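Local coordinates for polyketide Synthase III (Ectocarpus siliculosus, PDB 4B0N), which probably acts as a type III polyketide synthase in phlorotannin monomer biosynthesis, transferring acyl groups, and here holds an arachidonic acid in a long pocket, at residues G89-A94 against I242-C247; V95-P100 against L109-D114; G115-P120 against V226-D231. One frame throughout, in Å; residues are numbered along the deposited sequence.

Interaction 1: G89-A94 against I242-C247; sequences GSRYFA and IFADGC. With ACD (arachidonic acid), chain D.
I242 meets R91 through its backbone, since its CB points away from strand 90-93. Its N sits 4.1 Å above the centre of the R91 guanidinium plane, while the opposite face is covered near its rim by F93 CZ, so the flat cation lies between a peptide nitrogen and a ring atom. At F243 the carbonyl oxygen accepts a weak hydrogen bond from R91 NH1 (2.6 Å, N-H...O angle 122°), lying near the guanidinium plane. The side chain of F243 leaves in the other direction, and its CD2 rests 3.6 Å from C11 of arachidonic acid. A244 turns its methyl group toward the strand and packs its CB on R91 CB at 3.5 Å, alongside the first carbons of the arginine chain, which then runs extended from CG to NE. D245 joins the strand through its backbone and its carboxylate. Its N donates to Y92 O at 3.0 Å, nearly along the C=O axis (C=O...N angle 168°), and its OD2 receives a weak bond from A94 N. With CG anti to the carbonyl carbon (chi1 -64°), the carboxylate reaches the F93 edge and stands almost perpendicular to that ring. S225 OG also bonds OD2, so the buried acid has support beyond the strand.

The guanidinium has further polar partners in Q59 and, weakly, the carbonyl of H240, yet R91 NH1 lies 3.5 Å from C18 of arachidonic acid. The chemistry is therefore mixed: across this contact the arginine meets a backbone carbonyl oxygen and not a carboxylate, with the Q59 side chain holding NE, and these oxygens probably help to keep the charge in place beside the hydrocarbon tail.

Interaction 2: V95-P100 against L109-D114; sequences VPDFTP and LFYPAD. With ACD (arachidonic acid), chain D.
D97 faces F110 and Y111 because its CG lies anti to its carbonyl carbon (chi1 -67°), and Y111 CG has the same setting (chi1 -59°), which sets CG on the side of the acid. D97 belongs to a type I beta turn: T99 N bonds to P96 O at 2.8 Å, and D97 and F98 have the backbone angles of that turn. Both segments lie in the irregular connection between strand 90-93 and helix 121-146 of this thiolase-like fold, and the carboxylate pins the two parts of it together.

The two oxygens divide the work. OD1 accepts F110 N at 2.7 Å through its syn lone pair. OD2 takes Y111 N at 2.8 Å, the donor coming from above the carboxylate plane. The same group stands at 83° to the Y111 ring, whose edge receives D97 CB in plane and whose CD2 approaches OD2. An alanine in place of D97 would probably leave the F110 and Y111 amides without their acceptors and let this bend of the loop shift away from the turn.

Apolar contacts frame the acid. V95 CG1 touches F110 CB, and P96 CG meets L109 CD1 at 4.2 Å toward the more exposed side. F110 sends its ring away from segment 95-100 onto V123, R124 and K127 of helix 121-146. The Y111 hydroxyl is bonded to S225 O, which ties the loop inward to the segment following strand 215-223. Y111 CE2 comes to 4.1 Å from F98 CZ. F98 turns one face toward C18 of arachidonic acid, and its CZ lies 3.6 Å from C17.

Interaction 3: G115-P120 against V226-D231; sequences GSYQVP and VHTTFD. With ACD (arachidonic acid), chain D.
Y117 and F230 run alongside each other in the same direction and form a T-shaped aromatic pair. The edge of F230 is directed at the face of Y117, with centroids 5.2 Å apart and planes at 71°; F230 CD2 is 3.6 Å from Y117 CZ and lies above the ring toward its rim. Both residues have left-handed backbone angles, and both direct CB toward the other segment. In Y117 the first torsion puts CG anti to the carbonyl carbon (chi1 -62°), from where the ring extends alongside F230. Y117 CB rests 3.4 Å from T229 O.

The two branches of T228 go different ways. OG1 sits between the backbone N and carbonyl carbon (chi1 88°) and approaches Y117 CD2 at 3.5 Å, obliquely to the ring; it also lies by the Y111 hydroxyl. CG2, anti to the carbonyl carbon, touches C17 of arachidonic acid at 3.5 Å. F230 CZ lies 3.6 Å from C19 of arachidonic acid, while the F230 ring stacks on H240 of helix 234-242. R124 binds the carbonyls of V226 and T228 as well as that of V119, joining the backbones of both loops. Such a lining of aromatic and methyl groups around a bound fatty acid is consistent with the acyl-binding tunnel of a chalcone synthase-like, type III polyketide synthase.

In the fold
All three interactions border one arachidonic acid, chiefly at its hydrocarbon end: R91, F93 and F98 gather near C18, T228 lies at C17 and F230 at C19, while F243 also follows the chain back toward the carboxyl end. Interactions 1 and 2, centres about 15 Å apart, join through F93 CD2 and F98 CD2 at 3.6 Å, so the strand and the turn after it present neighbouring rings to the tail. Interaction 2 meets interaction 3, about 10 Å between centres, by a probable hydrogen bond between Y111 OH and T228 OG1 (3.1 Å). Interactions 1 and 3 do not touch, their nearest atoms being about 5 Å apart; the ligand bridges them.

Interaction 1: G89-A94 against I242-C247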
loop_
_atom_site.group_PDB
_atom_site.type_symbol
_atom_site.label_atom_id
_atom_site.label_comp_id
_atom_site.label_asym_id
_atom_site.label_seq_id
_atom_site.Cartn_x
_atom_site.Cartn_y
_atom_site.Cartn_z
ATOM N N GLY A 89 -9.407 10.767 -27.709
ATOM C CA GLY A 89 -8.806 11.554 -28.780
ATOM C C GLY A 89 -7.301 11.629 -28.642
ATOM O O GLY A 89 -6.581 11.715 -29.640
ATOM N N SER A 90 -6.835 11.590 -27.395
ATOM C CA SER A 90 -5.418 11.714 -27.068
ATOM C C SER A 90 -5.139 11.183 -25.667
ATOM O O SER A 90 -6.060 11.010 -24.865
ATOM C CB SER A 90 -4.980 13.179 -27.157
ATOM O OG SER A 90 -5.736 13.996 -26.280
ATOM N N ARG A 91 -3.864 10.915 -25.386
ATOM C CA ARG A 91 -3.404 10.554 -24.040
ATOM C C ARG A 91 -1.902 10.800 -23.877
ATOM O O ARG A 91 -1.172 10.900 -24.864
ATOM C CB ARG A 91 -3.800 9.117 -23.659
ATOM C CG ARG A 91 -3.489 8.060 -24.700
ATOM C CD ARG A 91 -4.344 6.820 -24.514
ATOM N NE ARG A 91 -4.218 5.935 -25.669
ATOM C CZ ARG A 91 -3.525 4.798 -25.686
ATOM N NH1 ARG A 91 -2.898 4.368 -24.599
ATOM N NH2 ARG A 91 -3.471 4.077 -26.798
ATOM N N TYR A 92 -1.455 10.906 -22.628
ATOM C CA TYR A 92 -0.085 11.321 -22.317
ATOM C C TYR A 92 0.810 10.152 -21.909
ATOM O O TYR A 92 0.389 9.268 -21.162
ATOM C CB TYR A 92 -0.091 12.387 -21.216
ATOM C CG TYR A 92 -0.809 13.666 -21.589
ATOM C CD1 TYR A 92 -2.201 13.717 -21.657
ATOM C CD2 TYR A 92 -0.094 14.832 -21.860
ATOM C CE1 TYR A 92 -2.858 14.885 -21.999
ATOM C CE2 TYR A 92 -0.744 16.008 -22.199
ATOM C CZ TYR A 92 -2.125 16.027 -22.265
ATOM O OH TYR A 92 -2.779 17.188 -22.605
ATOM N N PHE A 93 2.046 10.163 -22.403
ATOM C CA PHE A 93 3.029 9.126 -22.090
ATOM C C PHE A 93 4.365 9.716 -21.628
ATOM O O PHE A 93 4.770 10.792 -22.071
ATOM C CB PHE A 93 3.260 8.213 -23.300
ATOM C CG PHE A 93 2.004 7.599 -23.858
ATOM C CD1 PHE A 93 1.163 6.831 -23.057
ATOM C CD2 PHE A 93 1.672 7.772 -25.197
ATOM C CE1 PHE A 93 0.009 6.264 -23.577
ATOM C CE2 PHE A 93 0.523 7.205 -25.722
ATOM C CZ PHE A 93 -0.309 6.450 -24.913
ATOM N N ALA A 94 5.041 8.994 -20.738
ATOM C CA ALA A 94 6.350 9.403 -20.216
ATOM C C ALA A 94 7.501 8.990 -21.133
ATOM O O ALA A 94 8.617 9.497 -21.010
ATOM C CB ALA A 94 6.558 8.842 -18.816
ATOM N N ILE A 242 -6.465 2.078 -24.402
ATOM C CA ILE A 242 -7.173 2.827 -23.362
ATOM C C ILE A 242 -6.260 3.419 -22.281
ATOM O O ILE A 242 -6.315 4.622 -22.020
ATOM C CB ILE A 242 -8.316 1.975 -22.756
ATOM C CG1 ILE A 242 -9.408 1.754 -23.808
ATOM C CG2 ILE A 242 -8.908 2.629 -21.510
ATOM C CD1 ILE A 242 -10.356 0.617 -23.500
ATOM N N PHE A 243 -5.426 2.582 -21.665
ATOM C CA PHE A 243 -4.597 3.004 -20.531
ATOM C C PHE A 243 -3.561 4.064 -20.898
ATOM O O PHE A 243 -3.001 4.039 -21.995
ATOM C CB PHE A 243 -3.909 1.804 -19.865
ATOM C CG PHE A 243 -4.855 0.856 -19.175
ATOM C CD1 PHE A 243 -6.073 1.301 -18.656
ATOM C CD2 PHE A 243 -4.516 -0.481 -19.015
ATOM C CE1 PHE A 243 -6.938 0.425 -18.017
ATOM C CE2 PHE A 243 -5.376 -1.360 -18.372
ATOM C CZ PHE A 243 -6.588 -0.908 -17.873
ATOM N N ALA A 244 -3.313 4.983 -19.963
ATOM C CA ALA A 244 -2.410 6.120 -20.176
ATOM C C ALA A 244 -1.671 6.535 -18.899
ATOM O O ALA A 244 -1.824 5.904 -17.852
ATOM C CB ALA A 244 -3.186 7.296 -20.741
ATOM N N ASP A 245 -0.875 7.599 -18.995
ATOM C CA ASP A 245 -0.090 8.098 -17.865
ATOM C C ASP A 245 -0.652 9.401 -17.305
ATOM O O ASP A 245 -1.101 10.266 -18.062
ATOM C CB ASP A 245 1.366 8.315 -18.280
ATOM C CG ASP A 245 2.069 7.029 -18.680
ATOM O OD1 ASP A 245 1.393 6.028 -19.000
ATOM O OD2 ASP A 245 3.316 7.026 -18.671
ATOM N N GLY A 246 -0.611 9.540 -15.980
ATOM C CA GLY A 246 -1.118 10.736 -15.302
ATOM C C GLY A 246 -0.823 10.812 -13.813
ATOM O O GLY A 246 -0.489 9.811 -13.181
ATOM N N CYS A 247 -0.949 12.016 -13.260
ATOM C CA CYS A 247 -0.742 12.249 -11.834
ATOM C C CYS A 247 -1.653 13.349 -11.285
ATOM O O CYS A 247 -1.896 14.365 -11.940
ATOM C CB CYS A 247 0.723 12.584 -11.548
ATOM S SG CYS A 247 1.080 13.018 -9.829
HETATM C C1 ACD D . -8.460 -1.471 -14.327
HETATM C C2 ACD D . -7.397 -1.732 -13.282
HETATM C C3 ACD D . -6.072 -1.120 -13.728
HETATM C C4 ACD D . -4.893 -1.972 -13.277
HETATM C C5 ACD D . -3.658 -1.607 -14.065
HETATM C C6 ACD D . -2.509 -2.244 -13.855
HETATM C C7 ACD D . -1.286 -1.850 -14.648
HETATM C C8 ACD D . -1.239 -2.547 -15.985
HETATM C C9 ACD D . -0.590 -1.969 -16.994
HETATM C C10 ACD D . -0.516 -2.642 -18.344
HETATM C C11 ACD D . -1.192 -1.791 -19.389
HETATM C C12 ACD D . -0.572 -1.522 -20.535
HETATM C C13 ACD D . -1.265 -0.673 -21.574
HETATM C C14 ACD D . -0.351 0.425 -22.066
HETATM C C15 ACD D . -0.842 1.383 -22.849
HETATM C C16 ACD D . 0.044 2.492 -23.360
HETATM C C17 ACD D . 0.616 2.089 -24.715
HETATM C C18 ACD D . -0.014 2.861 -25.868
HETATM C C19 ACD D . -0.240 1.932 -27.053
HETATM C C20 ACD D . -0.617 2.708 -28.295
HETATM O O1 ACD D . -9.577 -1.042 -13.960
#

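Interaction 2: V95-P100 against L109-D114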
loop_
_atom_site.group_PDB
_atom_site.type_symbol
_atom_site.label_atom_id
_atom_site.label_comp_id
_atom_site.label_asym_id
_atom_site.label_seq_id
_atom_site.Cartn_x
_atom_site.Cartn_y
_atom_site.Cartn_z
ATOM N N VAL A 95 7.219 8.070 -22.050
ATOM C CA VAL A 95 8.233 7.535 -22.952
ATOM C C VAL A 95 7.981 8.025 -24.381
ATOM O O VAL A 95 6.828 8.074 -24.824
ATOM C CB VAL A 95 8.269 5.989 -22.928
ATOM C CG1 VAL A 95 9.699 5.507 -23.040
ATOM C CG2 VAL A 95 7.661 5.439 -21.648
ATOM N N PRO A 96 9.056 8.397 -25.107
ATOM C CA PRO A 96 8.902 8.889 -26.483
ATOM C C PRO A 96 8.579 7.812 -27.526
ATOM O O PRO A 96 8.297 8.150 -28.674
ATOM C CB PRO A 96 10.266 9.522 -26.784
ATOM C CG PRO A 96 11.220 8.817 -25.885
ATOM C CD PRO A 96 10.448 8.532 -24.632
ATOM N N ASP A 97 8.602 6.541 -27.127
ATOM C CA ASP A 97 8.405 5.413 -28.049
ATOM C C ASP A 97 7.115 5.457 -28.880
ATOM O O ASP A 97 6.966 4.689 -29.836
ATOM C CB ASP A 97 8.487 4.083 -27.295
ATOM C CG ASP A 97 9.867 3.808 -26.753
ATOM O OD1 ASP A 97 10.365 4.628 -25.962
ATOM O OD2 ASP A 97 10.462 2.779 -27.125
ATOM N N PHE A 98 6.194 6.347 -28.520
ATOM C CA PHE A 98 4.925 6.472 -29.237
ATOM C C PHE A 98 4.835 7.764 -30.047
ATOM O O PHE A 98 3.934 7.933 -30.874
ATOM C CB PHE A 98 3.748 6.332 -28.269
ATOM C CG PHE A 98 3.823 5.102 -27.411
ATOM C CD1 PHE A 98 3.657 3.837 -27.969
ATOM C CD2 PHE A 98 4.074 5.205 -26.047
ATOM C CE1 PHE A 98 3.732 2.698 -27.181
ATOM C CE2 PHE A 98 4.149 4.070 -25.252
ATOM C CZ PHE A 98 3.980 2.815 -25.820
ATOM N N THR A 99 5.778 8.669 -29.797
ATOM C CA THR A 99 5.926 9.894 -30.576
ATOM C C THR A 99 7.415 10.119 -30.861
ATOM O O THR A 99 8.031 11.015 -30.276
ATOM C CB THR A 99 5.334 11.117 -29.842
ATOM O OG1 THR A 99 5.955 11.262 -28.559
ATOM C CG2 THR A 99 3.838 10.962 -29.656
ATOM N N PRO A 100 8.000 9.299 -31.761
ATOM C CA PRO A 100 9.453 9.294 -31.984
ATOM C C PRO A 100 10.026 10.651 -32.402
ATOM O O PRO A 100 11.081 11.047 -31.900
ATOM C CB PRO A 100 9.637 8.264 -33.108
ATOM C CG PRO A 100 8.417 7.411 -33.049
ATOM C CD PRO A 100 7.316 8.351 -32.660
ATOM N N LEU A 109 14.693 6.068 -26.625
ATOM C CA LEU A 109 13.586 5.146 -26.828
ATOM C C LEU A 109 13.756 3.954 -25.891
ATOM O O LEU A 109 14.772 3.259 -25.935
ATOM C CB LEU A 109 13.539 4.684 -28.288
ATOM C CG LEU A 109 12.728 5.472 -29.330
ATOM C CD1 LEU A 109 12.947 6.981 -29.280
ATOM C CD2 LEU A 109 13.034 4.932 -30.722
ATOM N N PHE A 110 12.756 3.731 -25.044
ATOM C CA PHE A 110 12.822 2.711 -24.000
ATOM C C PHE A 110 12.755 1.283 -24.540
ATOM O O PHE A 110 13.604 0.453 -24.207
ATOM C CB PHE A 110 11.714 2.956 -22.965
ATOM C CG PHE A 110 11.699 1.974 -21.824
ATOM C CD1 PHE A 110 12.826 1.786 -21.024
ATOM C CD2 PHE A 110 10.543 1.257 -21.530
ATOM C CE1 PHE A 110 12.805 0.886 -19.972
ATOM C CE2 PHE A 110 10.515 0.359 -20.476
ATOM C CZ PHE A 110 11.646 0.176 -19.694
ATOM N N TYR A 111 11.754 1.010 -25.373
ATOM C CA TYR A 111 11.505 -0.339 -25.884
ATOM C C TYR A 111 12.495 -0.726 -26.980
ATOM O O TYR A 111 12.929 0.137 -27.746
ATOM C CB TYR A 111 10.057 -0.470 -26.363
ATOM C CG TYR A 111 9.057 -0.189 -25.263
ATOM C CD1 TYR A 111 8.889 -1.086 -24.205
ATOM C CD2 TYR A 111 8.294 0.980 -25.266
ATOM C CE1 TYR A 111 7.985 -0.832 -23.185
ATOM C CE2 TYR A 111 7.384 1.240 -24.250
ATOM C CZ TYR A 111 7.237 0.331 -23.213
ATOM O OH TYR A 111 6.343 0.576 -22.201
ATOM N N PRO A 112 12.863 -2.024 -27.052
ATOM C CA PRO A 112 13.886 -2.486 -27.997
ATOM C C PRO A 112 13.517 -2.227 -29.456
ATOM O O PRO A 112 12.341 -2.317 -29.826
ATOM C CB PRO A 112 13.964 -3.995 -27.727
ATOM C CG PRO A 112 12.672 -4.340 -27.075
ATOM C CD PRO A 112 12.330 -3.138 -26.248
ATOM N N ALA A 113 14.529 -1.910 -30.266
ATOM C CA ALA A 113 14.361 -1.663 -31.702
ATOM C C ALA A 113 13.826 -2.901 -32.419
ATOM O O ALA A 113 13.420 -2.841 -33.580
ATOM C CB ALA A 113 15.677 -1.212 -32.314
ATOM N N ASP A 114 13.835 -4.015 -31.696
ATOM C CA ASP A 114 13.258 -5.279 -32.126
ATOM C C ASP A 114 11.793 -5.130 -32.548
ATOM O O ASP A 114 11.352 -5.756 -33.514
ATOM C CB ASP A 114 13.367 -6.283 -30.973
ATOM C CG ASP A 114 13.295 -7.725 -31.433
ATOM O OD1 ASP A 114 13.333 -7.989 -32.655
ATOM O OD2 ASP A 114 13.209 -8.606 -30.556
HETATM C C1 ACD D . -8.460 -1.471 -14.327
HETATM C C2 ACD D . -7.397 -1.732 -13.282
HETATM C C3 ACD D . -6.072 -1.120 -13.728
HETATM C C4 ACD D . -4.893 -1.972 -13.277
HETATM C C5 ACD D . -3.658 -1.607 -14.065
HETATM C C6 ACD D . -2.509 -2.244 -13.855
HETATM C C7 ACD D . -1.286 -1.850 -14.648
HETATM C C8 ACD D . -1.239 -2.547 -15.985
HETATM C C9 ACD D . -0.590 -1.969 -16.994
HETATM C C10 ACD D . -0.516 -2.642 -18.344
HETATM C C11 ACD D . -1.192 -1.791 -19.389
HETATM C C12 ACD D . -0.572 -1.522 -20.535
HETATM C C13 ACD D . -1.265 -0.673 -21.574
HETATM C C14 ACD D . -0.351 0.425 -22.066
HETATM C C15 ACD D . -0.842 1.383 -22.849
HETATM C C16 ACD D . 0.044 2.492 -23.360
HETATM C C17 ACD D . 0.616 2.089 -24.715
HETATM C C18 ACD D . -0.014 2.861 -25.868
HETATM C C19 ACD D . -0.240 1.932 -27.053
HETATM C C20 ACD D . -0.617 2.708 -28.295
HETATM O O1 ACD D . -9.577 -1.042 -13.960
#

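Interaction 3: G115-P120 against V226-D231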
loop_
_atom_site.group_PDB
_atom_site.type_symbol
_atom_site.label_atom_id
_atom_site.label_comp_id
_atom_site.label_asym_id
_atom_site.label_seq_id
_atom_site.Cartn_x
_atom_site.Cartn_y
_atom_site.Cartn_z
ATOM N N GLY A 115 11.054 -4.289 -31.827
ATOM C CA GLY A 115 9.614 -4.138 -32.031
ATOM C C GLY A 115 8.871 -5.272 -31.354
ATOM O O GLY A 115 7.745 -5.609 -31.730
ATOM N N SER A 116 9.517 -5.852 -30.344
ATOM C CA SER A 116 9.022 -7.037 -29.651
ATOM C C SER A 116 8.423 -6.694 -28.294
ATOM O O SER A 116 7.650 -7.478 -27.736
ATOM C CB SER A 116 10.165 -8.033 -29.460
ATOM O OG SER A 116 11.212 -7.463 -28.687
ATOM N N TYR A 117 8.808 -5.531 -27.769
ATOM C CA TYR A 117 8.366 -5.047 -26.455
ATOM C C TYR A 117 8.685 -6.042 -25.329
ATOM O O TYR A 117 7.815 -6.431 -24.544
ATOM C CB TYR A 117 6.880 -4.639 -26.492
ATOM C CG TYR A 117 6.609 -3.496 -27.448
ATOM C CD1 TYR A 117 6.360 -3.733 -28.804
ATOM C CD2 TYR A 117 6.624 -2.173 -27.004
ATOM C CE1 TYR A 117 6.126 -2.686 -29.685
ATOM C CE2 TYR A 117 6.391 -1.119 -27.878
ATOM C CZ TYR A 117 6.141 -1.380 -29.214
ATOM O OH TYR A 117 5.910 -0.333 -30.078
ATOM N N GLN A 118 9.953 -6.447 -25.276
ATOM C CA GLN A 118 10.455 -7.372 -24.264
ATOM C C GLN A 118 11.388 -6.615 -23.329
ATOM O O GLN A 118 12.558 -6.385 -23.651
ATOM C CB GLN A 118 11.206 -8.542 -24.913
ATOM C CG GLN A 118 10.421 -9.319 -25.961
ATOM C CD GLN A 118 9.523 -10.383 -25.364
ATOM O OE1 GLN A 118 9.997 -11.347 -24.759
ATOM N NE2 GLN A 118 8.216 -10.220 -25.545
ATOM N N VAL A 119 10.853 -6.203 -22.183
ATOM C CA VAL A 119 11.633 -5.519 -21.154
ATOM C C VAL A 119 11.352 -6.162 -19.793
ATOM O O VAL A 119 10.188 -6.333 -19.419
ATOM C CB VAL A 119 11.325 -4.007 -21.091
ATOM C CG1 VAL A 119 12.250 -3.316 -20.103
ATOM C CG2 VAL A 119 11.459 -3.361 -22.462
ATOM N N PRO A 120 12.415 -6.537 -19.057
ATOM C CA PRO A 120 12.260 -7.111 -17.720
ATOM C C PRO A 120 11.588 -6.135 -16.750
ATOM O O PRO A 120 11.786 -4.920 -16.875
ATOM C CB PRO A 120 13.705 -7.380 -17.292
ATOM C CG PRO A 120 14.446 -7.551 -18.570
ATOM C CD PRO A 120 13.821 -6.562 -19.500
ATOM N N VAL A 226 4.911 2.280 -19.299
ATOM C CA VAL A 226 6.160 1.575 -19.048
ATOM C C VAL A 226 5.917 0.066 -19.015
ATOM O O VAL A 226 6.861 -0.717 -18.926
ATOM C CB VAL A 226 6.840 2.036 -17.741
ATOM C CG1 VAL A 226 8.348 2.006 -17.915
ATOM C CG2 VAL A 226 6.404 3.444 -17.363
ATOM N N HIS A 227 4.647 -0.329 -19.105
ATOM C CA HIS A 227 4.252 -1.738 -19.028
ATOM C C HIS A 227 3.690 -2.291 -20.312
ATOM O O HIS A 227 3.058 -3.351 -20.311
ATOM C CB HIS A 227 3.256 -1.943 -17.890
ATOM C CG HIS A 227 3.808 -1.596 -16.532
ATOM N ND1 HIS A 227 4.702 -2.374 -15.897
ATOM C CD2 HIS A 227 3.560 -0.512 -15.694
ATOM C CE1 HIS A 227 5.019 -1.816 -14.715
ATOM N NE2 HIS A 227 4.316 -0.678 -14.590
ATOM N N THR A 228 3.925 -1.593 -21.420
ATOM C CA THR A 228 3.383 -2.002 -22.714
ATOM C C THR A 228 4.101 -3.245 -23.246
ATOM O O THR A 228 5.328 -3.348 -23.158
ATOM C CB THR A 228 3.432 -0.858 -23.753
ATOM O OG1 THR A 228 4.688 -0.867 -24.441
ATOM C CG2 THR A 228 3.227 0.491 -23.079
ATOM N N THR A 229 3.323 -4.185 -23.782
ATOM C CA THR A 229 3.850 -5.468 -24.254
ATOM C C THR A 229 3.418 -5.791 -25.682
ATOM O O THR A 229 4.084 -6.565 -26.378
ATOM C CB THR A 229 3.405 -6.634 -23.350
ATOM O OG1 THR A 229 1.976 -6.694 -23.320
ATOM C CG2 THR A 229 3.931 -6.466 -21.935
ATOM N N PHE A 230 2.305 -5.194 -26.105
ATOM C CA PHE A 230 1.683 -5.479 -27.402
ATOM C C PHE A 230 1.624 -6.979 -27.704
ATOM O O PHE A 230 2.236 -7.466 -28.662
ATOM C CB PHE A 230 2.371 -4.709 -28.538
ATOM C CG PHE A 230 1.806 -3.337 -28.776
ATOM C CD1 PHE A 230 0.443 -3.156 -29.007
ATOM C CD2 PHE A 230 2.641 -2.222 -28.800
ATOM C CE1 PHE A 230 -0.078 -1.890 -29.237
ATOM C CE2 PHE A 230 2.127 -0.953 -29.030
ATOM C CZ PHE A 230 0.765 -0.789 -29.248
ATOM N N ASP A 231 0.892 -7.703 -26.863
ATOM C CA ASP A 231 0.718 -9.139 -27.038
ATOM C C ASP A 231 -0.419 -9.462 -28.005
ATOM O O ASP A 231 -1.413 -8.733 -28.078
ATOM C CB ASP A 231 0.508 -9.832 -25.688
ATOM C CG ASP A 231 1.820 -10.207 -25.012
ATOM O OD1 ASP A 231 2.795 -9.429 -25.107
ATOM O OD2 ASP A 231 1.877 -11.285 -24.384
HETATM C C1 ACD D . -8.460 -1.471 -14.327
HETATM C C2 ACD D . -7.397 -1.732 -13.282
HETATM C C3 ACD D . -6.072 -1.120 -13.728
HETATM C C4 ACD D . -4.893 -1.972 -13.277
HETATM C C5 ACD D . -3.658 -1.607 -14.065
HETATM C C6 ACD D . -2.509 -2.244 -13.855
HETATM C C7 ACD D . -1.286 -1.850 -14.648
HETATM C C8 ACD D . -1.239 -2.547 -15.985
HETATM C C9 ACD D . -0.590 -1.969 -16.994
HETATM C C10 ACD D . -0.516 -2.642 -18.344
HETATM C C11 ACD D . -1.192 -1.791 -19.389
HETATM C C12 ACD D . -0.572 -1.522 -20.535
HETATM C C13 ACD D . -1.265 -0.673 -21.574
HETATM C C14 ACD D . -0.351 0.425 -22.066
HETATM C C15 ACD D . -0.842 1.383 -22.849
HETATM C C16 ACD D . 0.044 2.492 -23.360
HETATM C C17 ACD D . 0.616 2.089 -24.715
HETATM C C18 ACD D . -0.014 2.861 -25.868
HETATM C C19 ACD D . -0.240 1.932 -27.053
HETATM C C20 ACD D . -0.617 2.708 -28.295
HETATM O O1 ACD D . -9.577 -1.042 -13.960
#